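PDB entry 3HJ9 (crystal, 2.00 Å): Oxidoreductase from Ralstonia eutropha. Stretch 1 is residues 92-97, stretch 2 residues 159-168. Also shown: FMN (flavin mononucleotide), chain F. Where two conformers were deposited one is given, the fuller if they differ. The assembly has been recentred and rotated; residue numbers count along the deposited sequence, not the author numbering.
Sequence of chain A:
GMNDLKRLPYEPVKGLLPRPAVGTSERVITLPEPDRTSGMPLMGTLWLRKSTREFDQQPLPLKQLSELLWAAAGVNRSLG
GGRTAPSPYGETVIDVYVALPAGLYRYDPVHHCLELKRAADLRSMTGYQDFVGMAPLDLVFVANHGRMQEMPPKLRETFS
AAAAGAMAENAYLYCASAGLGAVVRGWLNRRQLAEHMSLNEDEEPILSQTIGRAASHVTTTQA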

ATOM      1  N   THR A  92      15.267   3.689   2.849  1.00 31.84           N
ATOM      2  CA  THR A  92      14.660   3.477   1.547  1.00 30.11           C
ATOM      3  C   THR A  92      14.753   1.986   1.268  1.00 27.93           C
ATOM      4  O   THR A  92      15.705   1.540   0.676  1.00 30.93           O
ATOM      5  CB  THR A  92      15.388   4.277   0.430  1.00 31.09           C
ATOM      6  OG1 THR A  92      15.589   5.621   0.860  1.00 31.33           O
ATOM      7  CG2 THR A  92      14.555   4.240  -0.887  1.00 30.47           C
ATOM      8  N   VAL A  93      13.781   1.207   1.697  1.00 24.39           N
ATOM      9  CA  VAL A  93      13.867  -0.244   1.504  1.00 23.35           C
ATOM     10  C   VAL A  93      13.497  -0.684   0.075  1.00 22.38           C
ATOM     11  O   VAL A  93      14.009  -1.707  -0.390  1.00 22.82           O
ATOM     12  CB  VAL A  93      13.090  -1.030   2.594  1.00 23.35           C
ATOM     13  CG1 VAL A  93      13.694  -0.675   3.986  1.00 22.73           C
ATOM     14  CG2 VAL A  93      11.538  -0.787   2.509  1.00 22.86           C
ATOM     15  N   ILE A  94      12.659   0.096  -0.612  1.00 19.98           N
ATOM     16  CA  ILE A  94      12.197  -0.192  -1.960  1.00 20.05           C
ATOM     17  C   ILE A  94      12.748   0.827  -2.973  1.00 20.90           C
ATOM     18  O   ILE A  94      12.643   2.017  -2.752  1.00 19.45           O
ATOM     19  CB  ILE A  94      10.629  -0.199  -2.032  1.00 19.84           C
ATOM     20  CG1 ILE A  94      10.034  -1.338  -1.176  1.00 20.59           C
ATOM     21  CG2 ILE A  94      10.109  -0.327  -3.454  1.00 18.29           C
ATOM     22  CD1 ILE A  94      10.448  -2.783  -1.606  1.00 18.61           C
ATOM     23  N   ASP A  95      13.325   0.310  -4.070  1.00 21.02           N
ATOM     24  CA  ASP A  95      13.769   1.079  -5.211  1.00 21.82           C
ATOM     25  C   ASP A  95      12.789   0.734  -6.324  1.00 21.10           C
ATOM     26  O   ASP A  95      12.410  -0.434  -6.507  1.00 20.62           O
ATOM     27  CB  ASP A  95      15.182   0.685  -5.673  1.00 23.62           C
ATOM     28  CG  ASP A  95      16.278   1.106  -4.708  1.00 25.18           C
ATOM     29  OD1 ASP A  95      16.119   2.094  -3.946  1.00 27.33           O
ATOM     30  OD2 ASP A  95      17.341   0.440  -4.705  1.00 26.94           O
ATOM     31  N   VAL A  96      12.379   1.744  -7.070  1.00 19.82           N
ATOM     32  CA  VAL A  96      11.444   1.561  -8.132  1.00 19.76           C
ATOM     33  C   VAL A  96      12.199   1.552  -9.439  1.00 18.05           C
ATOM     34  O   VAL A  96      12.917   2.489  -9.758  1.00 17.85           O
ATOM     35  CB  VAL A  96      10.351   2.634  -8.127  1.00 20.48           C
ATOM     36  CG1 VAL A  96       9.453   2.433  -9.332  1.00 22.37           C
ATOM     37  CG2 VAL A  96       9.558   2.543  -6.845  1.00 21.83           C
ATOM     38  N   TYR A  97      11.988   0.491 -10.199  1.00 18.56           N
ATOM     39  CA  TYR A  97      12.559   0.314 -11.515  1.00 18.05           C
ATOM     40  C   TYR A  97      11.433   0.461 -12.500  1.00 17.84           C
ATOM     41  O   TYR A  97      10.284   0.160 -12.173  1.00 18.52           O
ATOM     42  CB  TYR A  97      13.212  -1.063 -11.655  1.00 18.70           C
ATOM     43  CG  TYR A  97      14.545  -1.172 -10.953  1.00 18.50           C
ATOM     44  CD1 TYR A  97      14.607  -1.349  -9.568  1.00 19.56           C
ATOM     45  CD2 TYR A  97      15.745  -1.100 -11.665  1.00 18.10           C
ATOM     46  CE1 TYR A  97      15.821  -1.466  -8.907  1.00 18.06           C
ATOM     47  CE2 TYR A  97      16.960  -1.208 -11.024  1.00 18.00           C
ATOM     48  CZ  TYR A  97      17.001  -1.361  -9.631  1.00 19.01           C
ATOM     49  OH  TYR A  97      18.209  -1.452  -9.004  1.00 19.92           O
ATOM     50  N   PHE A 159       7.510  -5.904   5.940  1.00 20.02           N
ATOM     51  CA  PHE A 159       7.894  -4.480   5.772  1.00 19.06           C
ATOM     52  C   PHE A 159       8.135  -4.116   4.313  1.00 18.10           C
ATOM     53  O   PHE A 159       7.645  -3.086   3.855  1.00 19.42           O
ATOM     54  CB  PHE A 159       9.100  -4.163   6.630  1.00 18.32           C
ATOM     55  CG  PHE A 159       8.825  -4.085   8.117  1.00 17.29           C
ATOM     56  CD1 PHE A 159       7.595  -4.442   8.704  1.00 18.62           C
ATOM     57  CD2 PHE A 159       9.862  -3.768   8.952  1.00 17.95           C
ATOM     58  CE1 PHE A 159       7.400  -4.386  10.042  1.00 18.44           C
ATOM     59  CE2 PHE A 159       9.674  -3.736  10.343  1.00 17.98           C
ATOM     60  CZ  PHE A 159       8.440  -4.021  10.882  1.00 18.46           C
ATOM     61  N   SER A 160       8.844  -4.971   3.582  1.00 18.05           N
ATOM     62  CA  SER A 160       9.100  -4.782   2.138  0.50 17.60           C
ATOM     63  C   SER A 160       7.816  -4.758   1.331  1.00 17.58           C
ATOM     64  O   SER A 160       7.589  -3.841   0.542  1.00 16.58           O
ATOM     65  CB  SER A 160       9.940  -5.921   1.573  0.50 17.34           C
ATOM     66  OG  SER A 160      11.183  -5.962   2.198  0.50 15.98           O
ATOM     67  N   ALA A 161       6.974  -5.779   1.548  1.00 16.36           N
ATOM     68  CA  ALA A 161       5.677  -5.935   0.838  1.00 16.90           C
ATOM     69  C   ALA A 161       4.703  -4.788   1.162  1.00 17.05           C
ATOM     70  O   ALA A 161       4.055  -4.294   0.263  1.00 18.46           O
ATOM     71  CB  ALA A 161       5.017  -7.318   1.165  1.00 16.80           C
ATOM     72  N   ALA A 162       4.634  -4.358   2.431  1.00 16.65           N
ATOM     73  CA  ALA A 162       3.760  -3.233   2.852  1.00 17.12           C
ATOM     74  C   ALA A 162       4.187  -1.904   2.220  1.00 18.34           C
ATOM     75  O   ALA A 162       3.337  -1.190   1.641  1.00 16.70           O
ATOM     76  CB  ALA A 162       3.699  -3.092   4.385  1.00 13.73           C
ATOM     77  N   ALA A 163       5.496  -1.612   2.290  1.00 17.89           N
ATOM     78  CA  ALA A 163       6.119  -0.424   1.645  1.00 17.86           C
ATOM     79  C   ALA A 163       5.853  -0.451   0.146  1.00 19.06           C
ATOM     80  O   ALA A 163       5.345   0.535  -0.385  1.00 21.01           O
ATOM     81  CB  ALA A 163       7.645  -0.371   1.916  1.00 16.77           C
ATOM     82  N   ALA A 164       6.147  -1.581  -0.516  1.00 18.21           N
ATOM     83  CA  ALA A 164       5.847  -1.740  -1.955  1.00 19.57           C
ATOM     84  C   ALA A 164       4.332  -1.580  -2.283  1.00 20.24           C
ATOM     85  O   ALA A 164       3.967  -0.904  -3.265  1.00 19.33           O
ATOM     86  CB  ALA A 164       6.399  -3.043  -2.505  1.00 19.24           C
ATOM     87  N   GLY A 165       3.477  -2.135  -1.411  1.00 19.79           N
ATOM     88  CA  GLY A 165       2.041  -1.991  -1.534  1.00 19.84           C
ATOM     89  C   GLY A 165       1.553  -0.547  -1.486  1.00 18.86           C
ATOM     90  O   GLY A 165       0.682  -0.159  -2.240  1.00 18.57           O
ATOM     91  N   ALA A 166       2.090   0.220  -0.540  1.00 19.48           N
ATOM     92  CA  ALA A 166       1.764   1.634  -0.360  1.00 19.09           C
ATOM     93  C   ALA A 166       2.175   2.426  -1.574  1.00 18.40           C
ATOM     94  O   ALA A 166       1.408   3.243  -2.068  1.00 17.96           O
ATOM     95  CB  ALA A 166       2.448   2.183   0.854  1.00 16.98           C
HETATM   96  N   MSE A 167       3.369   2.136  -2.082  1.00 16.93           N
HETATM   97  CA  MSE A 167       3.907   2.844  -3.241  1.00 18.54           C
HETATM   98  C   MSE A 167       3.120   2.493  -4.490  1.00 17.63           C
HETATM   99  O   MSE A 167       2.786   3.378  -5.308  1.00 17.95           O
HETATM  100  CB  MSE A 167       5.383   2.514  -3.442  1.00 18.92           C
HETATM  101  CG  MSE A 167       6.205   2.971  -2.276  1.00 19.03           C
HETATM  102 SE   MSE A 167       7.935   2.084  -2.246  0.75 21.26          SE
HETATM  103  CE  MSE A 167       8.981   3.374  -3.175  1.00 21.51           C
ATOM    104  N   ALA A 168       2.798   1.211  -4.616  1.00 18.19           N
ATOM    105  CA  ALA A 168       1.935   0.738  -5.729  1.00 18.99           C
ATOM    106  C   ALA A 168       0.537   1.358  -5.578  1.00 19.34           C
ATOM    107  O   ALA A 168      -0.118   1.617  -6.590  1.00 20.41           O
ATOM    108  CB  ALA A 168       1.834  -0.790  -5.740  1.00 16.74           C
TER
HETATM  109  N1  FMN F 300       6.735   3.925  12.731  1.00 24.18           N
HETATM  110  C2  FMN F 300       6.717   3.660  14.081  1.00 25.34           C
HETATM  111  O2  FMN F 300       6.803   4.573  14.890  1.00 26.70           O
HETATM  112  N3  FMN F 300       6.575   2.353  14.529  1.00 25.18           N
HETATM  113  C4  FMN F 300       6.500   1.303  13.653  1.00 24.97           C
HETATM  114  O4  FMN F 300       6.351   0.152  14.116  1.00 26.71           O
HETATM  115  C4A FMN F 300       6.536   1.557  12.287  1.00 24.65           C
HETATM  116  N5  FMN F 300       6.410   0.506  11.391  1.00 23.31           N
HETATM  117  C5A FMN F 300       6.384   0.706  10.028  1.00 24.13           C
HETATM  118  C6  FMN F 300       6.260  -0.415   9.181  1.00 23.83           C
HETATM  119  C7  FMN F 300       6.227  -0.230   7.791  1.00 22.59           C
HETATM  120  C7M FMN F 300       6.078  -1.421   6.896  1.00 22.81           C
HETATM  121  C8  FMN F 300       6.334   1.053   7.260  1.00 22.62           C
HETATM  122  C8M FMN F 300       6.312   1.296   5.779  1.00 22.66           C
HETATM  123  C9  FMN F 300       6.457   2.156   8.096  1.00 22.91           C
HETATM  124  C9A FMN F 300       6.492   2.021   9.514  1.00 22.94           C
HETATM  125  N10 FMN F 300       6.623   3.103  10.426  1.00 22.98           N
HETATM  126  C10 FMN F 300       6.644   2.877  11.811  1.00 24.39           C
HETATM  127  C1' FMN F 300       6.699   4.517   9.947  1.00 23.75           C
HETATM  128  C2' FMN F 300       8.040   4.900   9.388  1.00 22.80           C
HETATM  129  O2' FMN F 300       8.921   5.004  10.474  1.00 23.67           O
HETATM  130  C3' FMN F 300       7.948   6.205   8.602  1.00 23.05           C
HETATM  131  O3' FMN F 300       7.147   5.943   7.489  1.00 22.70           O
HETATM  132  C4' FMN F 300       9.336   6.783   8.234  1.00 23.04           C
HETATM  133  O4' FMN F 300       9.910   7.250   9.414  1.00 25.00           O
HETATM  134  C5' FMN F 300       9.355   7.971   7.291  1.00 24.48           C
HETATM  135  O5' FMN F 300       8.467   8.964   7.770  1.00 23.09           O
HETATM  136  P   FMN F 300       7.234   9.387   6.827  1.00 23.60           P
HETATM  137  O1P FMN F 300       7.561   9.452   5.357  1.00 22.19           O
HETATM  138  O2P FMN F 300       6.107   8.354   6.916  1.00 22.82           O
HETATM  139  O3P FMN F 300       6.773  10.700   7.407  1.00 21.69           O

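The contact between the two stretches is apolar. No hydrogen bond crosses it. Strand residues 94-97, part of a longer strand, lie against residues 159-168 of a longer helix, with their axes 9.4 Å apart at closest approach and their N-to-C directions 45° apart. Together the two sides bury 268 Å².

Side-chain packing centres on I94. Its CA-to-CB bond points toward the helix, and it has the largest area covered by the other stretch, 87 Å². Its CG1 lies 4.0 Å from CB of A163, and its CD1 lies 4.2 Å from CB of A164. Its CG2 meets SE of M167, a selenomethionine, at 3.5 Å. The rotamer is m at both chi1 and chi2. V93 and V96 extend the packing. CG2 of V93 is 4.0 Å from CB of A163, and CG2 of V96 is 3.8 Å from CE of M167. A163 and M167 are one helical turn apart, so both can point toward the strand. CA of I94 and CA of A164 are 6.5 Å apart, and the A164 side chain is a single methyl.

Two contacts reach the helix backbone. CD1 of I94 lies 3.7 Å from O of S160, and CG1 of I94 lies 4.0 Å from N of A164. The oxygen of S160 already accepts a hydrogen bond from N of A164, at 2.9 Å, within the helix.

The side chains of D95 and S160 are hydrogen-bonded elsewhere in the structure, through both carboxylate oxygens of D95 and OG of S160. The CA-to-CB bond of D95 points away from the helix, in keeping with strand alternation between I94 and V96.

The helix also touches the flavin. C7M of FMN lies 3.7 Å from CA of F159 and 3.8 Å from CB of A162. FMN C6 sits over one face of the F159 ring. The end of the F159 side chain leads away from the strand.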